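Local coordinates for protein NADPH-flavin oxidoreductase (PDB 2H0U) that binds flavin mononucleotide and, as a member of the nitroreductase family, probably uses NAD(P)H to reduce flavins or nitrogenous compounds, at residues A[9-14]-A[202-207]; A[21-26]-A[194-199]; A[31-36]-A[151-156]. All blocks are in the same frame, centred on the assembly; numbering follows the deposited sequence.

In the fold
Along the chain the three contacts are nested: contact 3 lies inside the loop closed by contact 2, and contact 2 inside that closed by contact 1. The centres of contacts 2 and 3 are about 14 Å apart, and each is about 19 Å from the centre of contact 1. Helix 131-155, which carries one side of contact 3, connects them: Ala153 touches Phe194 of contact 2, and Met151 touches Arg13 of contact 1. Strand 186-195 of the antiparallel sheet runs into contact 2, and the chain beyond it goes on to contact 1, where Phe14 packs on Arg197 and Gln199. The end of an inner strand, the helical core and the FMN phosphate site are thus joined, and contacts 1 and 3 also touch the second subunit.

Contact 1: A[9-14]-A[202-207]; sequences LQHQRF and TPKTRW. With FMN (flavin mononucleotide), chain B.
Lys204 reaches across to the end of helix 3-12, where its NZ donates to Arg13 O at 2.8 Å, and the two residues help form the FMN phosphate site of this nitroreductase fold. Arg13, the first residue to leave helical geometry, and the loop 202-207 bring three cationic side chains onto one phosphate. The lysine chain bends at chi2 (-86°) and again at chi4 (-75°), the second turn placing NZ between the carbonyl and FMN O3P. On the way its CG passes His11 ND1 obliquely, and CE lies 3.2 Å from Gln10 O. Water 1 is a further partner of NZ, while water 2 joins His11 ND1 to Lys204 N.

Arg13 also has a bent chain, with turns at chi2 and chi3. Its NH1 donates to FMN O1P at 2.8 Å in a fairly straight bond (164°), whereas NH2 turns to FMN O3P at 3.0 Å. From the other segment Arg206 NH2 approaches the same O3P, so this one oxygen accepts from Arg13, Lys204 and Arg206. The positive groups crowd together: Arg13 NH2 is 3.6 Å from Lys204 NZ, a repulsion that the phosphate charge probably offsets. Arg206 NH1 bonds back to Thr205 O, with that oxygen in the guanidinium plane, which helps fix the group's rotation; its NE is held by Ala40 O of the second subunit.

Gly165 N, Ala15 N, Glu164 N and Lys17 NZ also hydrogen-bond to FMN. Phe14 flanks the site, its side chain crossing that of Thr202 at about a right angle, with Thr202 N over one face of the ring, toward the rim, and Thr202 OG1 3.4 Å from Phe14 CD1.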
loop_
_atom_site.group_PDB
_atom_site.type_symbol
_atom_site.label_atom_id
_atom_site.label_comp_id
_atom_site.label_asym_id
_atom_site.label_seq_id
_atom_site.Cartn_x
_atom_site.Cartn_y
_atom_site.Cartn_z
ATOM N N LEU A 9 -8.567 -14.518 8.391
ATOM C CA LEU A 9 -7.473 -14.419 7.426
ATOM C C LEU A 9 -6.440 -13.345 7.802
ATOM O O LEU A 9 -5.248 -13.478 7.485
ATOM C CB LEU A 9 -8.035 -14.120 6.021
ATOM C CG LEU A 9 -7.005 -14.386 4.897
ATOM C CD1 LEU A 9 -6.714 -15.865 4.738
ATOM C CD2 LEU A 9 -7.442 -13.739 3.545
ATOM N N GLN A 10 -6.910 -12.263 8.425
ATOM C CA GLN A 10 -6.034 -11.171 8.793
ATOM C C GLN A 10 -5.098 -11.577 9.923
ATOM O O GLN A 10 -4.066 -10.939 10.114
ATOM C CB GLN A 10 -6.845 -9.931 9.226
ATOM C CG GLN A 10 -7.942 -9.502 8.219
ATOM C CD GLN A 10 -7.471 -9.377 6.769
ATOM O OE1 GLN A 10 -6.435 -8.774 6.475
ATOM N NE2 GLN A 10 -8.247 -9.978 5.846
ATOM N N HIS A 11 -5.470 -12.633 10.667
ATOM C CA HIS A 11 -4.609 -13.195 11.735
ATOM C C HIS A 11 -3.647 -14.244 11.175
ATOM O O HIS A 11 -2.479 -14.343 11.622
ATOM C CB HIS A 11 -5.455 -13.795 12.843
ATOM C CG HIS A 11 -6.195 -12.777 13.647
ATOM N ND1 HIS A 11 -5.682 -12.229 14.813
ATOM C CD2 HIS A 11 -7.411 -12.213 13.461
ATOM C CE1 HIS A 11 -6.567 -11.381 15.312
ATOM N NE2 HIS A 11 -7.619 -11.354 14.512
ATOM N N GLN A 12 -4.143 -15.014 10.200
ATOM C CA GLN A 12 -3.311 -15.942 9.427
ATOM C C GLN A 12 -2.158 -15.239 8.704
ATOM O O GLN A 12 -1.049 -15.763 8.641
ATOM C CB GLN A 12 -4.173 -16.741 8.440
ATOM C CG GLN A 12 -3.422 -17.778 7.611
ATOM C CD GLN A 12 -4.336 -18.591 6.683
ATOM O OE1 GLN A 12 -5.496 -18.844 7.014
ATOM N NE2 GLN A 12 -3.800 -19.036 5.534
ATOM N N ARG A 13 -2.433 -14.069 8.132
ATOM C CA ARG A 13 -1.406 -13.271 7.463
ATOM C C ARG A 13 -0.584 -12.625 8.586
ATOM O O ARG A 13 -1.104 -11.813 9.329
ATOM C CB ARG A 13 -2.080 -12.175 6.596
ATOM C CG ARG A 13 -1.213 -11.614 5.403
ATOM C CD ARG A 13 -0.053 -10.666 5.841
ATOM N NE ARG A 13 -0.472 -9.807 6.952
ATOM C CZ ARG A 13 0.323 -9.322 7.901
ATOM N NH1 ARG A 13 1.629 -9.550 7.855
ATOM N NH2 ARG A 13 -0.210 -8.629 8.906
ATOM N N PHE A 14 0.683 -13.004 8.727
ATOM C CA PHE A 14 1.542 -12.374 9.716
ATOM C C PHE A 14 2.928 -12.289 9.106
ATOM O O PHE A 14 3.184 -12.861 8.054
ATOM C CB PHE A 14 1.582 -13.183 11.030
ATOM C CG PHE A 14 2.454 -14.411 10.962
ATOM C CD1 PHE A 14 3.700 -14.455 11.612
ATOM C CD2 PHE A 14 2.012 -15.555 10.262
ATOM C CE1 PHE A 14 4.482 -15.621 11.556
ATOM C CE2 PHE A 14 2.813 -16.691 10.171
ATOM C CZ PHE A 14 4.031 -16.736 10.816
ATOM N N THR A 202 2.459 -15.591 14.692
ATOM C CA THR A 202 2.719 -14.601 15.754
ATOM C C THR A 202 1.397 -13.904 16.073
ATOM O O THR A 202 0.807 -13.319 15.160
ATOM C CB THR A 202 3.740 -13.551 15.238
ATOM O OG1 THR A 202 4.909 -14.240 14.776
ATOM C CG2 THR A 202 4.151 -12.520 16.339
ATOM N N PRO A 203 0.951 -13.936 17.353
ATOM C CA PRO A 203 -0.321 -13.247 17.661
ATOM C C PRO A 203 -0.230 -11.730 17.368
ATOM O O PRO A 203 0.827 -11.118 17.544
ATOM C CB PRO A 203 -0.533 -13.490 19.161
ATOM C CG PRO A 203 0.491 -14.487 19.607
ATOM C CD PRO A 203 1.580 -14.554 18.548
ATOM N N LYS A 204 -1.328 -11.135 16.934
ATOM C CA LYS A 204 -1.353 -9.717 16.593
ATOM C C LYS A 204 -1.263 -8.868 17.848
ATOM O O LYS A 204 -1.894 -9.191 18.865
ATOM C CB LYS A 204 -2.654 -9.382 15.857
ATOM C CG LYS A 204 -2.699 -9.918 14.478
ATOM C CD LYS A 204 -2.024 -8.933 13.499
ATOM C CE LYS A 204 -2.034 -9.466 12.040
ATOM N NZ LYS A 204 -0.996 -10.576 11.836
ATOM N N THR A 205 -0.477 -7.794 17.778
ATOM C CA THR A 205 -0.567 -6.717 18.753
ATOM C C THR A 205 -0.821 -5.442 17.983
ATOM O O THR A 205 -0.032 -5.075 17.101
ATOM C CB THR A 205 0.713 -6.545 19.620
ATOM O OG1 THR A 205 1.880 -6.532 18.778
ATOM C CG2 THR A 205 0.814 -7.697 20.665
ATOM N N ARG A 206 -1.915 -4.785 18.306
ATOM C CA ARG A 206 -2.319 -3.546 17.605
ATOM C C ARG A 206 -2.937 -2.580 18.594
ATOM O O ARG A 206 -3.432 -3.010 19.646
ATOM C CB ARG A 206 -3.376 -3.860 16.511
ATOM C CG ARG A 206 -2.875 -4.644 15.269
ATOM C CD ARG A 206 -1.783 -3.887 14.494
ATOM N NE ARG A 206 -1.440 -4.603 13.256
ATOM C CZ ARG A 206 -0.605 -5.633 13.186
ATOM N NH1 ARG A 206 0.051 -6.055 14.258
ATOM N NH2 ARG A 206 -0.408 -6.231 12.025
ATOM N N TRP A 207 -2.976 -1.290 18.254
ATOM C CA TRP A 207 -3.834 -0.362 18.989
ATOM C C TRP A 207 -5.280 -0.862 18.991
ATOM O O TRP A 207 -5.714 -1.490 18.032
ATOM C CB TRP A 207 -3.848 1.034 18.377
ATOM C CG TRP A 207 -2.582 1.826 18.550
ATOM C CD1 TRP A 207 -1.747 2.244 17.545
ATOM C CD2 TRP A 207 -2.025 2.329 19.767
ATOM N NE1 TRP A 207 -0.691 2.966 18.062
ATOM C CE2 TRP A 207 -0.837 3.035 19.427
ATOM C CE3 TRP A 207 -2.410 2.274 21.121
ATOM C CZ2 TRP A 207 -0.029 3.641 20.389
ATOM C CZ3 TRP A 207 -1.605 2.901 22.065
ATOM C CH2 TRP A 207 -0.438 3.578 21.696
HETATM N N1 FMN B . 10.111 -7.338 9.285
HETATM C C2 FMN B . 11.462 -7.654 9.271
HETATM O O2 FMN B . 11.875 -8.520 10.033
HETATM N N3 FMN B . 12.345 -6.988 8.460
HETATM C C4 FMN B . 11.896 -5.975 7.652
HETATM O O4 FMN B . 12.656 -5.482 6.823
HETATM C C4A FMN B . 10.527 -5.626 7.693
HETATM N N5 FMN B . 10.058 -4.612 6.895
HETATM C C5A FMN B . 8.705 -4.318 6.837
HETATM C C6 FMN B . 8.296 -3.284 5.970
HETATM C C7 FMN B . 6.926 -2.982 5.921
HETATM C C7M FMN B . 6.439 -2.172 4.754
HETATM C C8 FMN B . 5.989 -3.645 6.737
HETATM C C8M FMN B . 4.490 -3.496 6.442
HETATM C C9 FMN B . 6.418 -4.655 7.583
HETATM C C9A FMN B . 7.789 -4.982 7.651
HETATM N N10 FMN B . 8.250 -5.983 8.518
HETATM C C10 FMN B . 9.626 -6.321 8.500
HETATM C "C1'" FMN B . 7.336 -6.745 9.431
HETATM C "C2'" FMN B . 6.712 -5.857 10.518
HETATM O "O2'" FMN B . 7.563 -5.870 11.639
HETATM C "C3'" FMN B . 5.346 -6.466 10.860
HETATM O "O3'" FMN B . 4.498 -6.415 9.730
HETATM C "C4'" FMN B . 4.582 -5.766 11.979
HETATM O "O4'" FMN B . 5.315 -5.937 13.180
HETATM C "C5'" FMN B . 3.139 -6.268 12.180
HETATM O "O5'" FMN B . 3.221 -7.671 12.490
HETATM P P FMN B . 2.455 -8.733 11.567
HETATM O O1P FMN B . 2.901 -8.459 10.154
HETATM O O2P FMN B . 2.909 -10.112 12.041
HETATM O O3P FMN B . 0.964 -8.576 11.710
HETATM O O HOH W 1 -1.359 -12.861 13.461
HETATM O O HOH W 2 -3.311 -13.137 15.774
#

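Contact 2: A[21-26]-A[194-199]; sequences PNRRIS and FGYRNQ
Arg23 sets its CG anti to the backbone N (chi1 -154°) and runs extended from CG to NE, while Tyr196 has its CG anti to the carbonyl carbon (chi1 -65°); these torsions start the two side chains toward a flat stack. The guanidinium lies on one face of the phenol ring with the planes only 8° apart. Arg23 CZ sits 3.7 Å from the ring centroid, a cation-pi contact well over the face. NE lies above the middle of the ring, and NH2 comes to 3.4 Å from Tyr196 CE1. The methylene CD adds a CH-pi contact over the same face, so the arginine covers the tyrosine with both its aliphatic arm and its charged end.

At the ring edge, near its plane, are Arg24 O and Ile25 N. Water 4 bridges Tyr196 OH to Ser26 N, tying the phenol tip to the start of helix 27-38, where Ser26 OG caps Asp29 N. A second water, water 3, receives from Tyr196 N and donates to Arg23 O.

Inward from the stack, Ile25 swings its CD1 to 3.6 Å from Phe194 CB, and its CG1 approaches Tyr196 CE2 obliquely. The Ile25 amide bonds to Ser78 OG. Phe194 continues into the core, where its ring meets Trp30 edge-to-face and packs on helix 131-155.

With no direct hydrogen bond across it, this junction relies on a parallel arginine-tyrosine cation-pi stack, two water bridges and an apolar seam, joining the loop before helix 27-38 to the end of strand 186-195 in the antiparallel sheet of the nitroreductase fold.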
loop_
_atom_site.group_PDB
_atom_site.type_symbol
_atom_site.label_atom_id
_atom_site.label_comp_id
_atom_site.label_asym_id
_atom_site.label_seq_id
_atom_site.Cartn_x
_atom_site.Cartn_y
_atom_site.Cartn_z
ATOM N N PRO A 21 12.538 -24.793 4.798
ATOM C CA PRO A 21 13.422 -24.766 3.624
ATOM C C PRO A 21 13.132 -25.931 2.683
ATOM O O PRO A 21 13.682 -25.975 1.584
ATOM C CB PRO A 21 14.833 -24.906 4.235
ATOM C CG PRO A 21 14.599 -25.729 5.486
ATOM C CD PRO A 21 13.224 -25.314 5.994
ATOM N N ASN A 22 12.280 -26.866 3.082
ATOM C CA ASN A 22 11.995 -27.994 2.197
ATOM C C ASN A 22 10.619 -27.977 1.529
ATOM O O ASN A 22 10.176 -28.991 0.984
ATOM C CB ASN A 22 12.178 -29.312 2.947
ATOM C CG ASN A 22 13.544 -29.427 3.597
ATOM O OD1 ASN A 22 13.650 -29.655 4.809
ATOM N ND2 ASN A 22 14.592 -29.232 2.807
ATOM N N ARG A 23 9.942 -26.838 1.565
ATOM C CA ARG A 23 8.644 -26.754 0.927
ATOM C C ARG A 23 8.662 -25.515 0.056
ATOM O O ARG A 23 8.887 -24.427 0.562
ATOM C CB ARG A 23 7.572 -26.611 1.990
ATOM C CG ARG A 23 6.251 -27.114 1.553
ATOM C CD ARG A 23 5.280 -26.972 2.699
ATOM N NE ARG A 23 3.949 -26.824 2.153
ATOM C CZ ARG A 23 2.884 -26.487 2.862
ATOM N NH1 ARG A 23 2.988 -26.274 4.163
ATOM N NH2 ARG A 23 1.718 -26.373 2.257
ATOM N N ARG A 24 8.463 -25.660 -1.247
ATOM C CA ARG A 24 8.451 -24.468 -2.091
ATOM C C ARG A 24 7.072 -24.192 -2.680
ATOM O O ARG A 24 6.211 -25.078 -2.770
ATOM C CB ARG A 24 9.545 -24.498 -3.162
ATOM C CG ARG A 24 10.019 -23.069 -3.519
ATOM C CD ARG A 24 11.465 -23.032 -4.078
ATOM N NE ARG A 24 11.454 -23.044 -5.536
ATOM C CZ ARG A 24 11.417 -21.950 -6.286
ATOM N NH1 ARG A 24 11.413 -20.753 -5.706
ATOM N NH2 ARG A 24 11.404 -22.051 -7.613
ATOM N N ILE A 25 6.855 -22.939 -3.032
ATOM C CA ILE A 25 5.601 -22.540 -3.654
ATOM C C ILE A 25 5.633 -23.169 -5.045
ATOM O O ILE A 25 6.651 -23.098 -5.730
ATOM C CB ILE A 25 5.522 -21.009 -3.743
ATOM C CG1 ILE A 25 5.590 -20.434 -2.325
ATOM C CG2 ILE A 25 4.245 -20.602 -4.440
ATOM C CD1 ILE A 25 5.829 -18.865 -2.281
ATOM N N SER A 26 4.530 -23.792 -5.450
ATOM C CA SER A 26 4.465 -24.453 -6.747
ATOM C C SER A 26 4.515 -23.430 -7.882
ATOM O O SER A 26 4.140 -22.243 -7.712
ATOM C CB SER A 26 3.164 -25.265 -6.851
ATOM O OG SER A 26 2.075 -24.382 -7.068
ATOM N N PHE A 194 8.216 -14.672 0.214
ATOM C CA PHE A 194 7.042 -15.548 0.246
ATOM C C PHE A 194 7.549 -16.968 0.443
ATOM O O PHE A 194 8.634 -17.307 -0.066
ATOM C CB PHE A 194 6.296 -15.464 -1.101
ATOM C CG PHE A 194 5.716 -14.091 -1.391
ATOM C CD1 PHE A 194 4.392 -13.807 -1.040
ATOM C CD2 PHE A 194 6.523 -13.077 -1.917
ATOM C CE1 PHE A 194 3.848 -12.505 -1.259
ATOM C CE2 PHE A 194 5.982 -11.760 -2.184
ATOM C CZ PHE A 194 4.674 -11.485 -1.831
ATOM N N GLY A 195 6.784 -17.768 1.171
ATOM C CA GLY A 195 7.091 -19.197 1.342
ATOM C C GLY A 195 6.195 -19.806 2.379
ATOM O O GLY A 195 5.116 -19.288 2.663
ATOM N N TYR A 196 6.644 -20.911 2.967
ATOM C CA TYR A 196 5.850 -21.540 4.050
ATOM C C TYR A 196 6.529 -21.434 5.396
ATOM O O TYR A 196 7.696 -21.794 5.542
ATOM C CB TYR A 196 5.577 -23.001 3.708
ATOM C CG TYR A 196 4.721 -23.147 2.499
ATOM C CD1 TYR A 196 3.336 -23.056 2.601
ATOM C CD2 TYR A 196 5.292 -23.370 1.236
ATOM C CE1 TYR A 196 2.533 -23.185 1.480
ATOM C CE2 TYR A 196 4.494 -23.504 0.095
ATOM C CZ TYR A 196 3.114 -23.403 0.240
ATOM O OH TYR A 196 2.296 -23.566 -0.842
ATOM N N ARG A 197 5.776 -20.984 6.395
ATOM C CA ARG A 197 6.319 -20.728 7.721
ATOM C C ARG A 197 6.799 -22.033 8.370
ATOM O O ARG A 197 6.250 -23.113 8.113
ATOM C CB ARG A 197 5.252 -20.072 8.639
ATOM C CG ARG A 197 4.040 -21.005 8.907
ATOM C CD ARG A 197 2.947 -20.278 9.707
ATOM N NE ARG A 197 1.730 -21.079 9.879
ATOM C CZ ARG A 197 1.502 -21.968 10.851
ATOM N NH1 ARG A 197 2.413 -22.247 11.774
ATOM N NH2 ARG A 197 0.338 -22.609 10.875
ATOM N N ASN A 198 7.826 -21.908 9.195
ATOM C CA ASN A 198 8.261 -23.006 10.029
ATOM C C ASN A 198 8.228 -22.606 11.504
ATOM O O ASN A 198 9.086 -23.005 12.298
ATOM C CB ASN A 198 9.649 -23.463 9.600
ATOM C CG ASN A 198 9.890 -24.895 9.957
ATOM O OD1 ASN A 198 8.955 -25.606 10.339
ATOM N ND2 ASN A 198 11.121 -25.341 9.816
ATOM N N GLN A 199 7.230 -21.789 11.858
ATOM C CA GLN A 199 7.053 -21.294 13.220
ATOM C C GLN A 199 5.566 -21.098 13.439
ATOM O O GLN A 199 4.791 -21.138 12.468
ATOM C CB GLN A 199 7.765 -19.954 13.423
ATOM C CG GLN A 199 7.320 -18.871 12.483
ATOM C CD GLN A 199 8.021 -17.548 12.738
ATOM O OE1 GLN A 199 8.684 -17.331 13.777
ATOM N NE2 GLN A 199 7.921 -16.685 11.777
HETATM O O HOH W 3 9.148 -22.013 2.168
HETATM O O HOH W 4 2.358 -23.925 -3.498
#

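Contact 3: A[31-36]-A[151-156]; sequences EALVEV and MAAAML
Helices 31-36 and 151-155 run roughly antiparallel, at 146°, with their segment axes 10.0 Å apart at closest approach and Leu33 set nearest Ala153 in the register. Leu33 carries much of the contact. Its CG lies anti to the carbonyl carbon (chi1 -69°), and chi2 of 176° extends one branch, CD1, while CD2 drops onto the backbone of the other helix, 3.4 Å from Ala153 N. That same methyl meets Ala152 CB at 3.7 Å and the CD1 methyl of Leu156 farther along. Both Leu33 methyls approach Ala153 CB from the same side, each at 4.1 Å.

One turn on, Val36 faces Ala152 with both methyls; CG2 is the nearer, 3.6 Å from the alanine CB. Ala152 CB therefore touches both Leu33 and Val36, and beside it the leucine CD2 reaches the helix backbone. No hydrogen bond crosses here.

Ile158 packs on both Leu33 and Ala153, while Val6 and Gln10 of the second subunit pack on Ala152 and Val36 respectively. This is apolar helix-helix packing in the buried core of the nitroreductase fold, between helix 27-38 and the long helix 131-155, at the subunit interface.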
loop_
_atom_site.group_PDB
_atom_site.type_symbol
_atom_site.label_atom_id
_atom_site.label_comp_id
_atom_site.label_asym_id
_atom_site.label_seq_id
_atom_site.Cartn_x
_atom_site.Cartn_y
_atom_site.Cartn_z
ATOM N N GLU A 31 2.748 -18.244 -10.179
ATOM C CA GLU A 31 2.292 -17.502 -11.351
ATOM C C GLU A 31 1.002 -16.785 -10.981
ATOM O O GLU A 31 0.761 -15.670 -11.426
ATOM C CB GLU A 31 2.040 -18.484 -12.518
ATOM C CG GLU A 31 3.350 -18.940 -13.178
ATOM C CD GLU A 31 3.182 -20.127 -14.121
ATOM O OE1 GLU A 31 2.090 -20.781 -14.129
ATOM O OE2 GLU A 31 4.172 -20.433 -14.833
ATOM N N ALA A 32 0.167 -17.411 -10.159
ATOM C CA ALA A 32 -1.081 -16.719 -9.729
ATOM C C ALA A 32 -0.778 -15.498 -8.875
ATOM O O ALA A 32 -1.415 -14.450 -9.044
ATOM C CB ALA A 32 -2.010 -17.649 -8.968
ATOM N N LEU A 33 0.206 -15.606 -7.992
ATOM C CA LEU A 33 0.554 -14.462 -7.137
ATOM C C LEU A 33 1.132 -13.318 -7.963
ATOM O O LEU A 33 0.830 -12.159 -7.715
ATOM C CB LEU A 33 1.510 -14.898 -5.991
ATOM C CG LEU A 33 0.918 -15.800 -4.906
ATOM C CD1 LEU A 33 1.980 -16.214 -3.915
ATOM C CD2 LEU A 33 -0.290 -15.143 -4.173
ATOM N N VAL A 34 1.917 -13.635 -8.981
ATOM C CA VAL A 34 2.481 -12.579 -9.848
ATOM C C VAL A 34 1.320 -11.892 -10.585
ATOM O O VAL A 34 1.293 -10.662 -10.716
ATOM C CB VAL A 34 3.464 -13.157 -10.910
ATOM C CG1 VAL A 34 3.857 -12.035 -11.915
ATOM C CG2 VAL A 34 4.686 -13.694 -10.232
ATOM N N GLU A 35 0.365 -12.703 -11.023
ATOM C CA GLU A 35 -0.864 -12.170 -11.617
ATOM C C GLU A 35 -1.635 -11.227 -10.686
ATOM O O GLU A 35 -2.119 -10.174 -11.119
ATOM C CB GLU A 35 -1.738 -13.315 -12.164
ATOM C CG GLU A 35 -3.040 -12.855 -12.848
ATOM C CD GLU A 35 -2.828 -12.132 -14.187
ATOM O OE1 GLU A 35 -1.687 -12.046 -14.723
ATOM O OE2 GLU A 35 -3.843 -11.710 -14.756
ATOM N N VAL A 36 -1.770 -11.602 -9.414
ATOM C CA VAL A 36 -2.338 -10.697 -8.402
ATOM C C VAL A 36 -1.624 -9.330 -8.427
ATOM O O VAL A 36 -2.277 -8.277 -8.454
ATOM C CB VAL A 36 -2.307 -11.344 -6.980
ATOM C CG1 VAL A 36 -2.726 -10.344 -5.883
ATOM C CG2 VAL A 36 -3.242 -12.572 -6.942
HETATM N N MSE A 151 -1.874 -10.720 0.728
HETATM C CA MSE A 151 -3.183 -11.178 1.117
HETATM C C MSE A 151 -3.633 -12.391 0.271
HETATM O O MSE A 151 -4.206 -13.345 0.795
HETATM C CB MSE A 151 -4.207 -10.013 1.074
HETATM C CG MSE A 151 -5.594 -10.429 1.574
HETATM SE SE MSE A 151 -5.477 -10.529 3.536
HETATM C CE MSE A 151 -3.859 -9.452 3.908
ATOM N N ALA A 152 -3.363 -12.371 -1.027
ATOM C CA ALA A 152 -3.633 -13.522 -1.895
ATOM C C ALA A 152 -2.832 -14.759 -1.469
ATOM O O ALA A 152 -3.352 -15.915 -1.468
ATOM C CB ALA A 152 -3.309 -13.124 -3.352
ATOM N N ALA A 153 -1.572 -14.526 -1.091
ATOM C CA ALA A 153 -0.702 -15.593 -0.603
ATOM C C ALA A 153 -1.387 -16.247 0.620
ATOM O O ALA A 153 -1.492 -17.478 0.697
ATOM C CB ALA A 153 0.670 -15.026 -0.227
ATOM N N ALA A 154 -1.920 -15.413 1.526
ATOM C CA ALA A 154 -2.615 -15.952 2.736
ATOM C C ALA A 154 -3.847 -16.767 2.332
ATOM O O ALA A 154 -4.094 -17.845 2.872
ATOM C CB ALA A 154 -3.003 -14.839 3.701
HETATM N N MSE A 155 -4.601 -16.287 1.364
HETATM C CA MSE A 155 -5.717 -17.081 0.839
HETATM C C MSE A 155 -5.292 -18.462 0.340
HETATM O O MSE A 155 -6.041 -19.432 0.524
HETATM C CB MSE A 155 -6.471 -16.340 -0.251
HETATM C CG MSE A 155 -7.265 -15.177 0.238
HETATM SE SE MSE A 155 -8.062 -14.259 -1.320
HETATM C CE MSE A 155 -9.350 -15.681 -1.831
ATOM N N LEU A 156 -4.085 -18.564 -0.234
ATOM C CA LEU A 156 -3.537 -19.857 -0.686
ATOM C C LEU A 156 -2.795 -20.650 0.377
ATOM O O LEU A 156 -2.288 -21.719 0.078
ATOM C CB LEU A 156 -2.606 -19.673 -1.894
ATOM C CG LEU A 156 -3.260 -19.216 -3.197
ATOM C CD1 LEU A 156 -2.211 -18.860 -4.257
ATOM C CD2 LEU A 156 -4.237 -20.306 -3.714
#